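Local coordinates for thioesterase domain-containing protein (Pyrococcus horikoshii, PDB 1IXL) that adopts the hot-dog fold and may hydrolyse acyl-CoA thioesters, although its function and substrate are not established, at residues V4-H9 with A59-N64; E25-V30 with V88-I93; T67-K72 with Y122-H127. All blocks are in the same frame, centred on the assembly; numbering follows the deposited sequence.

Contact 1 (V4-H9 with A59-N64)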
ATOM      1  N   VAL A   4      -3.064  -1.012 -16.559  1.00 32.43           N
ATOM      2  CA  VAL A   4      -3.654   0.310 -16.586  1.00 33.49           C
ATOM      3  C   VAL A   4      -2.541   1.216 -16.115  1.00 34.92           C
ATOM      4  O   VAL A   4      -1.735   0.808 -15.280  1.00 35.06           O
ATOM      5  CB  VAL A   4      -4.854   0.401 -15.626  1.00 35.97           C
ATOM      6  CG1 VAL A   4      -5.563   1.727 -15.794  1.00 37.70           C
ATOM      7  CG2 VAL A   4      -5.805  -0.742 -15.896  1.00 39.04           C
ATOM      8  N   GLU A   5      -2.464   2.423 -16.662  1.00 31.54           N
ATOM      9  CA  GLU A   5      -1.429   3.345 -16.231  1.00 32.18           C
ATOM     10  C   GLU A   5      -1.805   3.888 -14.849  1.00 30.78           C
ATOM     11  O   GLU A   5      -2.983   3.883 -14.459  1.00 27.03           O
ATOM     12  CB  GLU A   5      -1.283   4.496 -17.239  1.00 37.49           C
ATOM     13  CG  GLU A   5      -2.593   5.050 -17.753  1.00 46.78           C
ATOM     14  CD  GLU A   5      -2.409   6.026 -18.920  1.00 52.00           C
ATOM     15  OE1 GLU A   5      -1.619   5.719 -19.847  1.00 56.43           O
ATOM     16  OE2 GLU A   5      -3.064   7.090 -18.916  1.00 51.10           O
ATOM     17  N   GLN A   6      -0.802   4.340 -14.111  1.00 29.14           N
ATOM     18  CA  GLN A   6      -1.040   4.888 -12.789  1.00 26.90           C
ATOM     19  C   GLN A   6      -1.713   6.250 -12.926  1.00 27.22           C
ATOM     20  O   GLN A   6      -1.151   7.176 -13.527  1.00 25.81           O
ATOM     21  CB  GLN A   6       0.277   5.050 -12.044  1.00 27.69           C
ATOM     22  CG  GLN A   6       0.056   5.352 -10.591  1.00 25.16           C
ATOM     23  CD  GLN A   6       1.311   5.234  -9.780  1.00 28.68           C
ATOM     24  OE1 GLN A   6       2.238   4.512 -10.145  1.00 25.75           O
ATOM     25  NE2 GLN A   6       1.344   5.921  -8.649  1.00 23.39           N
ATOM     26  N   ARG A   7      -2.895   6.398 -12.337  1.00 24.95           N
ATOM     27  CA  ARG A   7      -3.615   7.668 -12.454  1.00 26.44           C
ATOM     28  C   ARG A   7      -3.651   8.534 -11.191  1.00 26.43           C
ATOM     29  O   ARG A   7      -4.279   9.589 -11.183  1.00 23.08           O
ATOM     30  CB  ARG A   7      -5.048   7.395 -12.906  1.00 29.31           C
ATOM     31  CG  ARG A   7      -5.165   6.679 -14.245  1.00 28.05           C
ATOM     32  CD  ARG A   7      -6.622   6.367 -14.501  1.00 30.22           C
ATOM     33  NE  ARG A   7      -7.423   7.583 -14.634  1.00 33.45           N
ATOM     34  CZ  ARG A   7      -8.720   7.655 -14.343  1.00 32.05           C
ATOM     35  NH1 ARG A   7      -9.363   6.581 -13.896  1.00 32.12           N
ATOM     36  NH2 ARG A   7      -9.375   8.800 -14.495  1.00 31.99           N
ATOM     37  N   THR A   8      -2.974   8.102 -10.134  1.00 26.35           N
ATOM     38  CA  THR A   8      -2.970   8.851  -8.880  1.00 23.89           C
ATOM     39  C   THR A   8      -1.709   8.556  -8.090  1.00 24.49           C
ATOM     40  O   THR A   8      -1.047   7.553  -8.349  1.00 23.31           O
ATOM     41  CB  THR A   8      -4.189   8.461  -7.991  1.00 27.70           C
ATOM     42  OG1 THR A   8      -4.220   9.301  -6.826  1.00 28.75           O
ATOM     43  CG2 THR A   8      -4.076   6.989  -7.533  1.00 26.88           C
ATOM     44  N   HIS A   9      -1.388   9.432  -7.132  1.00 22.06           N
ATOM     45  CA  HIS A   9      -0.231   9.247  -6.270  1.00 23.38           C
ATOM     46  C   HIS A   9       1.033   9.016  -7.094  1.00 26.09           C
ATOM     47  O   HIS A   9       1.891   8.227  -6.700  1.00 22.67           O
ATOM     48  CB  HIS A   9      -0.464   8.033  -5.350  1.00 19.36           C
ATOM     49  CG  HIS A   9      -1.401   8.295  -4.207  1.00 21.71           C
ATOM     50  ND1 HIS A   9      -2.702   8.730  -4.387  1.00 23.83           N
ATOM     51  CD2 HIS A   9      -1.212   8.228  -2.867  1.00 21.82           C
ATOM     52  CE1 HIS A   9      -3.268   8.926  -3.209  1.00 21.26           C
ATOM     53  NE2 HIS A   9      -2.386   8.629  -2.269  1.00 21.72           N
ATOM     54  N   ALA A  59      -3.157   0.168  -1.753  1.00 19.83           N
ATOM     55  CA  ALA A  59      -4.598   0.358  -1.662  1.00 19.91           C
ATOM     56  C   ALA A  59      -5.047   1.509  -2.577  1.00 19.65           C
ATOM     57  O   ALA A  59      -6.045   1.383  -3.293  1.00 23.01           O
ATOM     58  CB  ALA A  59      -4.989   0.643  -0.196  1.00 20.28           C
HETATM   59  N   MSE A  60      -4.301   2.612  -2.571  1.00 20.10           N
HETATM   60  CA  MSE A  60      -4.626   3.743  -3.424  1.00 19.56           C
HETATM   61  C   MSE A  60      -4.558   3.305  -4.893  1.00 23.59           C
HETATM   62  O   MSE A  60      -5.340   3.781  -5.723  1.00 21.90           O
HETATM   63  CB  MSE A  60      -3.648   4.908  -3.199  1.00 20.84           C
HETATM   64  CG  MSE A  60      -3.623   5.508  -1.778  1.00 21.41           C
HETATM   65 SE   MSE A  60      -5.168   6.305  -1.251  1.00 10.51          SE
HETATM   66  CE  MSE A  60      -6.024   5.012  -0.802  1.00 15.99           C
ATOM     67  N   LEU A  61      -3.627   2.412  -5.231  1.00 23.74           N
ATOM     68  CA  LEU A  61      -3.520   1.965  -6.631  1.00 23.52           C
ATOM     69  C   LEU A  61      -4.533   0.901  -6.998  1.00 24.05           C
ATOM     70  O   LEU A  61      -4.820   0.707  -8.179  1.00 24.64           O
ATOM     71  CB  LEU A  61      -2.095   1.490  -6.974  1.00 23.45           C
ATOM     72  CG  LEU A  61      -1.054   2.612  -6.834  1.00 23.39           C
ATOM     73  CD1 LEU A  61       0.318   2.164  -7.344  1.00 23.34           C
ATOM     74  CD2 LEU A  61      -1.516   3.825  -7.601  1.00 21.50           C
ATOM     75  N   ALA A  62      -5.079   0.203  -6.008  1.00 23.10           N
ATOM     76  CA  ALA A  62      -6.100  -0.781  -6.312  1.00 23.85           C
ATOM     77  C   ALA A  62      -7.351   0.001  -6.756  1.00 26.80           C
ATOM     78  O   ALA A  62      -8.164  -0.509  -7.528  1.00 22.65           O
ATOM     79  CB  ALA A  62      -6.399  -1.649  -5.097  1.00 26.07           C
ATOM     80  N   VAL A  63      -7.507   1.236  -6.278  1.00 23.03           N
ATOM     81  CA  VAL A  63      -8.662   2.052  -6.693  1.00 24.71           C
ATOM     82  C   VAL A  63      -8.239   2.827  -7.930  1.00 25.09           C
ATOM     83  O   VAL A  63      -8.982   2.920  -8.901  1.00 26.07           O
ATOM     84  CB  VAL A  63      -9.102   3.017  -5.582  1.00 25.46           C
ATOM     85  CG1 VAL A  63     -10.264   3.903  -6.080  1.00 30.03           C
ATOM     86  CG2 VAL A  63      -9.530   2.201  -4.345  1.00 22.32           C
ATOM     87  N   ASN A  64      -7.045   3.403  -7.868  1.00 25.72           N
ATOM     88  CA  ASN A  64      -6.441   4.112  -8.988  1.00 28.82           C
ATOM     89  C   ASN A  64      -7.318   5.168  -9.647  1.00 31.56           C
ATOM     90  O   ASN A  64      -7.481   5.191 -10.865  1.00 32.22           O
ATOM     91  CB  ASN A  64      -5.979   3.089 -10.035  1.00 27.54           C
ATOM     92  CG  ASN A  64      -5.040   3.690 -11.070  1.00 26.05           C
ATOM     93  OD1 ASN A  64      -4.242   4.574 -10.760  1.00 26.50           O
ATOM     94  ND2 ASN A  64      -5.123   3.200 -12.313  1.00 26.73           N
TER
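Asn64, the residue that follows the last turn of helix 48-63, makes the largest contribution to this contact by reading the backbone of the N-terminal loop with both ends of one carboxamide. Its CG stands anti to the backbone N (chi1 -166°), so the amide group reaches out to the loop. OD1 accepts from Arg7 N at 2.8 Å, in the carbonyl plane and on a lone pair, and ND2 donates almost straight to Glu5 O at 3.1 Å, so the two bonds fix the rotation of the group. Asn64 itself has positive phi, with its own N still bonded to Met60 O at 2.8 Å.

Close packing continues toward His9. Met60, a selenomethionine, sets CG over one face of the imidazole, 3.7 Å from the ring centroid, a CH-pi contact; its SE stands obliquely to the ring. In the plane of that ring ND1 donates to Thr8 OG1 at 2.9 Å, which, with Met60 over the face, favours this ring orientation; Thr8 OG1 is also bonded to Pro66 O. Between these points Leu61 CD2 lies 3.7 Å from Gln6 CG, while Gln6 NE2 donates to Thr8 O at 2.9 Å and also meets Tyr57 OH.

The outer side is looser. Glu5 turns away from the helix, and the Arg7 guanidinium passes obliquely by Asn64 O, with Glu65 as a long, weak ionic partner.

The two ends of a buried amide thus match one donor and one acceptor of the loop backbone, joining the N-terminal loop to the C-terminal end of the hot-dog helix.

Contact 2 (E25-V30 with V88-I93)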
ATOM      1  N   GLU A  25      -7.494  -3.454 -13.125  1.00 28.19           N
ATOM      2  CA  GLU A  25      -8.804  -3.136 -12.564  1.00 28.95           C
ATOM      3  C   GLU A  25      -9.026  -3.780 -11.191  1.00 29.36           C
ATOM      4  O   GLU A  25      -8.984  -5.008 -11.051  1.00 25.53           O
ATOM      5  CB  GLU A  25      -9.901  -3.620 -13.507  1.00 31.81           C
ATOM      6  CG  GLU A  25     -11.321  -3.502 -12.947  1.00 34.51           C
ATOM      7  CD  GLU A  25     -11.781  -2.067 -12.795  1.00 35.71           C
ATOM      8  OE1 GLU A  25     -11.083  -1.158 -13.297  1.00 36.45           O
ATOM      9  OE2 GLU A  25     -12.849  -1.856 -12.178  1.00 36.47           O
ATOM     10  N   GLY A  26      -9.232  -2.931 -10.188  1.00 28.55           N
ATOM     11  CA  GLY A  26      -9.496  -3.390  -8.834  1.00 30.49           C
ATOM     12  C   GLY A  26      -8.391  -4.103  -8.077  1.00 27.76           C
ATOM     13  O   GLY A  26      -8.654  -4.666  -7.008  1.00 26.55           O
ATOM     14  N   TYR A  27      -7.162  -4.049  -8.587  1.00 26.51           N
ATOM     15  CA  TYR A  27      -6.059  -4.760  -7.936  1.00 27.49           C
ATOM     16  C   TYR A  27      -4.690  -4.146  -8.245  1.00 26.64           C
ATOM     17  O   TYR A  27      -4.435  -3.670  -9.354  1.00 24.62           O
ATOM     18  CB  TYR A  27      -6.104  -6.221  -8.392  1.00 26.99           C
ATOM     19  CG  TYR A  27      -5.048  -7.132  -7.798  1.00 28.97           C
ATOM     20  CD1 TYR A  27      -5.249  -7.748  -6.567  1.00 29.04           C
ATOM     21  CD2 TYR A  27      -3.836  -7.352  -8.460  1.00 27.35           C
ATOM     22  CE1 TYR A  27      -4.277  -8.559  -6.000  1.00 29.98           C
ATOM     23  CE2 TYR A  27      -2.849  -8.168  -7.892  1.00 29.62           C
ATOM     24  CZ  TYR A  27      -3.084  -8.764  -6.663  1.00 28.47           C
ATOM     25  OH  TYR A  27      -2.136  -9.581  -6.090  1.00 31.75           O
ATOM     26  N   ALA A  28      -3.804  -4.142  -7.254  1.00 24.39           N
ATOM     27  CA  ALA A  28      -2.466  -3.594  -7.472  1.00 23.58           C
ATOM     28  C   ALA A  28      -1.436  -4.262  -6.574  1.00 24.78           C
ATOM     29  O   ALA A  28      -1.768  -4.783  -5.512  1.00 24.46           O
ATOM     30  CB  ALA A  28      -2.459  -2.102  -7.234  1.00 25.20           C
ATOM     31  N   GLU A  29      -0.190  -4.256  -7.039  1.00 24.52           N
ATOM     32  CA  GLU A  29       0.917  -4.831  -6.298  1.00 28.09           C
ATOM     33  C   GLU A  29       2.057  -3.829  -6.332  1.00 26.65           C
ATOM     34  O   GLU A  29       2.382  -3.265  -7.386  1.00 25.96           O
ATOM     35  CB  GLU A  29       1.355  -6.171  -6.904  1.00 28.69           C
ATOM     36  CG  GLU A  29       0.309  -7.277  -6.768  1.00 28.19           C
ATOM     37  CD  GLU A  29       0.811  -8.622  -7.264  1.00 36.48           C
ATOM     38  OE1 GLU A  29       1.989  -8.696  -7.695  1.00 33.71           O
ATOM     39  OE2 GLU A  29       0.031  -9.602  -7.213  1.00 32.38           O
ATOM     40  N   VAL A  30       2.652  -3.603  -5.165  1.00 26.64           N
ATOM     41  CA  VAL A  30       3.747  -2.652  -5.022  1.00 24.80           C
ATOM     42  C   VAL A  30       4.830  -3.308  -4.158  1.00 23.79           C
ATOM     43  O   VAL A  30       4.525  -3.950  -3.160  1.00 22.54           O
ATOM     44  CB  VAL A  30       3.267  -1.359  -4.316  1.00 26.41           C
ATOM     45  CG1 VAL A  30       4.377  -0.324  -4.331  1.00 23.24           C
ATOM     46  CG2 VAL A  30       1.994  -0.818  -4.993  1.00 23.71           C
ATOM     47  N   VAL A  88       6.288  -7.066  -0.527  1.00 20.95           N
ATOM     48  CA  VAL A  88       5.349  -6.882  -1.629  1.00 22.87           C
ATOM     49  C   VAL A  88       3.924  -6.766  -1.071  1.00 21.05           C
ATOM     50  O   VAL A  88       3.419  -7.677  -0.435  1.00 22.76           O
ATOM     51  CB  VAL A  88       5.354  -8.050  -2.638  1.00 23.98           C
ATOM     52  CG1 VAL A  88       4.325  -7.768  -3.754  1.00 25.23           C
ATOM     53  CG2 VAL A  88       6.743  -8.239  -3.230  1.00 24.46           C
ATOM     54  N   ALA A  89       3.281  -5.637  -1.322  1.00 22.74           N
ATOM     55  CA  ALA A  89       1.920  -5.441  -0.866  1.00 21.76           C
ATOM     56  C   ALA A  89       0.968  -5.774  -2.022  1.00 22.72           C
ATOM     57  O   ALA A  89       1.179  -5.314  -3.140  1.00 23.53           O
ATOM     58  CB  ALA A  89       1.738  -3.995  -0.429  1.00 20.74           C
ATOM     59  N   LYS A  90      -0.049  -6.588  -1.737  1.00 23.19           N
ATOM     60  CA  LYS A  90      -1.071  -6.973  -2.702  1.00 23.40           C
ATOM     61  C   LYS A  90      -2.418  -6.437  -2.204  1.00 22.52           C
ATOM     62  O   LYS A  90      -2.914  -6.847  -1.163  1.00 25.01           O
ATOM     63  CB  LYS A  90      -1.088  -8.500  -2.865  1.00 25.37           C
ATOM     64  CG  LYS A  90       0.276  -9.011  -3.367  1.00 26.52           C
ATOM     65  CD  LYS A  90       0.307 -10.500  -3.688  1.00 28.62           C
ATOM     66  CE  LYS A  90       1.761 -10.929  -3.935  1.00 28.96           C
ATOM     67  NZ  LYS A  90       1.838 -12.395  -4.214  1.00 33.97           N
ATOM     68  N   ALA A  91      -2.990  -5.508  -2.967  1.00 22.13           N
ATOM     69  CA  ALA A  91      -4.245  -4.833  -2.617  1.00 24.25           C
ATOM     70  C   ALA A  91      -5.403  -5.132  -3.570  1.00 26.81           C
ATOM     71  O   ALA A  91      -5.246  -5.035  -4.776  1.00 26.06           O
ATOM     72  CB  ALA A  91      -4.004  -3.324  -2.585  1.00 19.61           C
ATOM     73  N   LYS A  92      -6.564  -5.495  -3.025  1.00 30.68           N
ATOM     74  CA  LYS A  92      -7.733  -5.774  -3.867  1.00 26.91           C
ATOM     75  C   LYS A  92      -8.992  -5.105  -3.316  1.00 25.39           C
ATOM     76  O   LYS A  92      -9.231  -5.123  -2.114  1.00 24.73           O
ATOM     77  CB  LYS A  92      -7.981  -7.280  -3.985  1.00 32.73           C
ATOM     78  CG  LYS A  92      -9.217  -7.604  -4.862  1.00 34.85           C
ATOM     79  CD  LYS A  92      -9.361  -9.081  -5.162  1.00 43.20           C
ATOM     80  CE  LYS A  92      -9.679  -9.900  -3.925  1.00 45.96           C
ATOM     81  NZ  LYS A  92     -10.082 -11.301  -4.310  1.00 50.00           N
ATOM     82  N   ILE A  93      -9.775  -4.478  -4.191  1.00 24.74           N
ATOM     83  CA  ILE A  93     -11.014  -3.860  -3.754  1.00 25.09           C
ATOM     84  C   ILE A  93     -11.924  -5.036  -3.408  1.00 30.26           C
ATOM     85  O   ILE A  93     -12.152  -5.904  -4.245  1.00 26.59           O
ATOM     86  CB  ILE A  93     -11.661  -3.034  -4.872  1.00 26.23           C
ATOM     87  CG1 ILE A  93     -10.791  -1.813  -5.186  1.00 22.16           C
ATOM     88  CG2 ILE A  93     -13.053  -2.580  -4.443  1.00 25.44           C
ATOM     89  CD1 ILE A  93     -11.331  -0.965  -6.336  1.00 26.38           C
TER
HETATM   90  O   HOH W   1       0.899 -12.268  -7.402  1.00 49.16           O
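At Val88, within strand 86-97 of the antiparallel hot-dog sheet, the CA-H is directed at Val30 O. Ala89 pairs with Val30 through two hydrogen bonds, the shorter from Ala89 N to Val30 O at 2.8 Å, and its methyl lies on the sheet face packed against Leu54 of helix 48-63. Lys90 emerges on the other face, extended beside Glu29; its NZ stays 4.5 Å from Glu29 OE2, beyond a salt bridge, and a water bonded to the carboxylate reaches it weakly. Tyr108 offers NZ a cation-pi partner. Ala91 restores the hydrogen-bonded pairing, its N-H running at 177° to Ala28 O. Lys92 sets CB at the edge of the Tyr27 ring, 3.8 Å from CD1, before Ile93 N donates to Gly26 O at 3.0 Å.

Tyr27, with CG anti to its backbone N, lies beside Lys90, its OH 3.5 Å from Lys90 CD, and donates to the anti lone pair of Glu29 OE2 at a very short 2.4 Å. An alanine here would remove that hydroxyl and ring, and would probably leave Glu29 and the Lys90 methylenes less firmly placed.

Phenol, water and nearby ammonium would probably favour the charged form of Glu29.

Contact 3 (T67-K72 with Y122-H127)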
ATOM      1  N   THR A  67      -8.423  11.386  -7.531  1.00 25.20           N
ATOM      2  CA  THR A  67      -8.757  11.955  -6.235  1.00 26.98           C
ATOM      3  C   THR A  67      -8.875  10.971  -5.057  1.00 28.03           C
ATOM      4  O   THR A  67      -9.347  11.363  -3.980  1.00 29.83           O
ATOM      5  CB  THR A  67     -10.096  12.710  -6.327  1.00 26.73           C
ATOM      6  OG1 THR A  67     -11.131  11.790  -6.706  1.00 27.95           O
ATOM      7  CG2 THR A  67     -10.009  13.825  -7.362  1.00 25.93           C
ATOM      8  N   VAL A  68      -8.458   9.718  -5.225  1.00 24.29           N
ATOM      9  CA  VAL A  68      -8.618   8.762  -4.117  1.00 25.24           C
ATOM     10  C   VAL A  68      -7.804   9.168  -2.876  1.00 25.17           C
ATOM     11  O   VAL A  68      -6.716   9.731  -2.990  1.00 25.49           O
ATOM     12  CB  VAL A  68      -8.237   7.316  -4.560  1.00 23.99           C
ATOM     13  CG1 VAL A  68      -6.744   7.242  -4.873  1.00 22.08           C
ATOM     14  CG2 VAL A  68      -8.635   6.302  -3.460  1.00 23.15           C
ATOM     15  N   VAL A  69      -8.361   8.930  -1.692  1.00 26.69           N
ATOM     16  CA  VAL A  69      -7.668   9.250  -0.445  1.00 25.47           C
ATOM     17  C   VAL A  69      -7.967   8.175   0.598  1.00 24.52           C
ATOM     18  O   VAL A  69      -8.958   7.460   0.501  1.00 24.10           O
ATOM     19  CB  VAL A  69      -8.081  10.650   0.113  1.00 26.87           C
ATOM     20  CG1 VAL A  69      -9.532  10.649   0.567  1.00 25.44           C
ATOM     21  CG2 VAL A  69      -7.187  11.020   1.263  1.00 34.00           C
ATOM     22  N   LEU A  70      -7.111   8.032   1.600  1.00 25.97           N
ATOM     23  CA  LEU A  70      -7.395   7.008   2.609  1.00 24.99           C
ATOM     24  C   LEU A  70      -8.129   7.661   3.785  1.00 23.17           C
ATOM     25  O   LEU A  70      -7.649   8.644   4.366  1.00 22.74           O
ATOM     26  CB  LEU A  70      -6.097   6.346   3.083  1.00 23.37           C
ATOM     27  CG  LEU A  70      -6.275   5.274   4.162  1.00 22.69           C
ATOM     28  CD1 LEU A  70      -7.202   4.151   3.646  1.00 17.79           C
ATOM     29  CD2 LEU A  70      -4.862   4.709   4.551  1.00 20.45           C
ATOM     30  N   GLY A  71      -9.291   7.123   4.131  1.00 24.13           N
ATOM     31  CA  GLY A  71     -10.060   7.704   5.230  1.00 24.01           C
ATOM     32  C   GLY A  71      -9.850   7.004   6.557  1.00 24.60           C
ATOM     33  O   GLY A  71      -9.729   7.641   7.613  1.00 22.19           O
ATOM     34  N   LYS A  72      -9.793   5.682   6.495  1.00 24.67           N
ATOM     35  CA  LYS A  72      -9.644   4.874   7.692  1.00 24.05           C
ATOM     36  C   LYS A  72      -8.944   3.577   7.344  1.00 21.96           C
ATOM     37  O   LYS A  72      -9.013   3.100   6.204  1.00 19.07           O
ATOM     38  CB  LYS A  72     -11.037   4.574   8.257  1.00 23.96           C
ATOM     39  CG  LYS A  72     -11.054   3.745   9.499  1.00 31.00           C
ATOM     40  CD  LYS A  72     -12.501   3.454   9.919  1.00 34.57           C
ATOM     41  CE  LYS A  72     -13.154   2.463   8.968  1.00 40.38           C
ATOM     42  NZ  LYS A  72     -14.265   1.714   9.624  1.00 43.19           N
ATOM     43  N   TYR A 122     -11.769   6.691  -0.308  1.00 23.20           N
ATOM     44  CA  TYR A 122     -12.803   7.561  -0.861  1.00 27.05           C
ATOM     45  C   TYR A 122     -12.356   8.270  -2.115  1.00 26.85           C
ATOM     46  O   TYR A 122     -11.305   8.899  -2.130  1.00 22.59           O
ATOM     47  CB  TYR A 122     -13.186   8.634   0.161  1.00 28.74           C
ATOM     48  CG  TYR A 122     -13.892   8.080   1.362  1.00 32.10           C
ATOM     49  CD1 TYR A 122     -15.272   7.847   1.338  1.00 35.84           C
ATOM     50  CD2 TYR A 122     -13.182   7.752   2.511  1.00 34.28           C
ATOM     51  CE1 TYR A 122     -15.931   7.298   2.439  1.00 37.88           C
ATOM     52  CE2 TYR A 122     -13.817   7.202   3.612  1.00 37.77           C
ATOM     53  CZ  TYR A 122     -15.190   6.975   3.574  1.00 38.76           C
ATOM     54  OH  TYR A 122     -15.803   6.393   4.650  1.00 40.31           O
ATOM     55  N   VAL A 123     -13.174   8.188  -3.154  1.00 29.23           N
ATOM     56  CA  VAL A 123     -12.884   8.887  -4.387  1.00 28.29           C
ATOM     57  C   VAL A 123     -13.675  10.190  -4.254  1.00 30.67           C
ATOM     58  O   VAL A 123     -14.915  10.181  -4.207  1.00 29.87           O
ATOM     59  CB  VAL A 123     -13.367   8.066  -5.587  1.00 30.27           C
ATOM     60  CG1 VAL A 123     -13.125   8.826  -6.876  1.00 25.37           C
ATOM     61  CG2 VAL A 123     -12.629   6.722  -5.606  1.00 29.92           C
ATOM     62  N   LEU A 124     -12.954  11.298  -4.176  1.00 29.97           N
ATOM     63  CA  LEU A 124     -13.558  12.616  -3.985  1.00 32.86           C
ATOM     64  C   LEU A 124     -13.909  13.327  -5.280  1.00 34.45           C
ATOM     65  O   LEU A 124     -13.340  13.036  -6.331  1.00 30.88           O
ATOM     66  CB  LEU A 124     -12.599  13.496  -3.172  1.00 34.31           C
ATOM     67  CG  LEU A 124     -11.962  12.809  -1.951  1.00 34.54           C
ATOM     68  CD1 LEU A 124     -10.906  13.706  -1.308  1.00 30.85           C
ATOM     69  CD2 LEU A 124     -13.034  12.466  -0.939  1.00 34.85           C
ATOM     70  N   GLU A 125     -14.860  14.256  -5.194  1.00 35.16           N
ATOM     71  CA  GLU A 125     -15.276  15.040  -6.355  1.00 37.09           C
ATOM     72  C   GLU A 125     -14.063  15.836  -6.822  1.00 34.61           C
ATOM     73  O   GLU A 125     -13.805  15.977  -8.022  1.00 33.65           O
ATOM     74  CB  GLU A 125     -16.409  16.009  -5.971  1.00 42.65           C
ATOM     75  CG  GLU A 125     -16.863  16.915  -7.122  1.00 50.49           C
ATOM     76  CD  GLU A 125     -17.930  16.275  -7.998  1.00 55.19           C
ATOM     77  OE1 GLU A 125     -19.121  16.636  -7.843  1.00 57.56           O
ATOM     78  OE2 GLU A 125     -17.583  15.403  -8.829  1.00 57.44           O
ATOM     79  N   LYS A 126     -13.321  16.361  -5.857  1.00 32.45           N
ATOM     80  CA  LYS A 126     -12.126  17.127  -6.147  1.00 34.27           C
ATOM     81  C   LYS A 126     -10.981  16.592  -5.302  1.00 35.06           C
ATOM     82  O   LYS A 126     -11.193  15.806  -4.377  1.00 33.47           O
ATOM     83  CB  LYS A 126     -12.334  18.611  -5.835  1.00 39.61           C
ATOM     84  CG  LYS A 126     -11.111  19.472  -6.133  1.00 46.03           C
ATOM     85  CD  LYS A 126     -10.480  19.096  -7.477  1.00 51.36           C
ATOM     86  CE  LYS A 126      -9.274  19.952  -7.801  1.00 52.66           C
ATOM     87  NZ  LYS A 126      -8.228  19.903  -6.748  1.00 57.17           N
ATOM     88  N   HIS A 127      -9.774  17.040  -5.622  1.00 29.91           N
ATOM     89  CA  HIS A 127      -8.584  16.621  -4.915  1.00 32.81           C
ATOM     90  C   HIS A 127      -8.716  17.067  -3.468  1.00 32.33           C
ATOM     91  O   HIS A 127      -9.173  18.173  -3.189  1.00 31.68           O
ATOM     92  CB  HIS A 127      -7.349  17.247  -5.574  1.00 31.31           C
ATOM     93  CG  HIS A 127      -6.053  16.788  -4.986  1.00 33.01           C
ATOM     94  ND1 HIS A 127      -5.524  17.331  -3.833  1.00 32.73           N
ATOM     95  CD2 HIS A 127      -5.176  15.841  -5.398  1.00 31.03           C
ATOM     96  CE1 HIS A 127      -4.372  16.739  -3.565  1.00 35.48           C
ATOM     97  NE2 HIS A 127      -4.137  15.833  -4.498  1.00 30.98           N
TER
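Between these segments main-chain pairing rests on one hydrogen-bonded pair near the ends of strands 68-77 and 112-123. Val69 and Tyr122 form this antiparallel pair: Tyr122 N donates to Val69 O at 3.0 Å in the carbonyl plane, whereas Val69 N approaches Tyr122 O from above its carbonyl plane, with a more bent N-H...O angle of 142°. Val68 CA lies 3.3 Å from that Tyr122 O in a CA-H...O contact.

The side-chain hydrogen bond belongs to Thr67. Its OG1 occupies the crowded position between backbone N and carbonyl carbon (chi1 61°) and donates to a lone pair of Leu124 O at 2.6 Å. CG2, beside the backbone N, lies against the same turn of 122-127, 3.6 Å from Lys126 C, so one small residue both bonds and packs against the turn.

Apolar contacts complete the join. Val69 CG1 meets Leu124 CD1 at 3.8 Å, the two side chains crossing obliquely, and lies close to Tyr122 CB. Gly71 CA comes to the edge of the Tyr122 ring, 4.1 Å from CE2; a CB on this residue would clash with that atom.

Gly71 and Lys72 both face Tyr120 in a classic beta bulge, and Lys72 adds a cation-pi contact to the same residue. On the inner face Val68 packs on Met60 and Val63 of helix 48-63, and Val123 also meets Val63, so this pairing of the outermost strand 68-77 with 112-123 borders the end of the central helix.

Overall arrangement
All three contacts involve or border helix 48-63, the "sausage" wrapped by the antiparallel sheet of a hot-dog fold. Contact 1 ties the N-terminal loop to the end of that helix; contact 2 pairs strands inside the sheet, and contact 3 joins strand 68-77, outermost within this chain, to strand 112-123. Centres of contacts 1 and 2 lie about 9 Å apart and those of 1 and 3 about 12 Å, and both pairs touch; contacts 2 and 3, about 17 Å between centres, share the sheet without meeting. Along the chain contact 1 closes before contact 3 opens, while contact 2 alternates with both. Distant segments thereby place sheet and N-terminal loop about one helix.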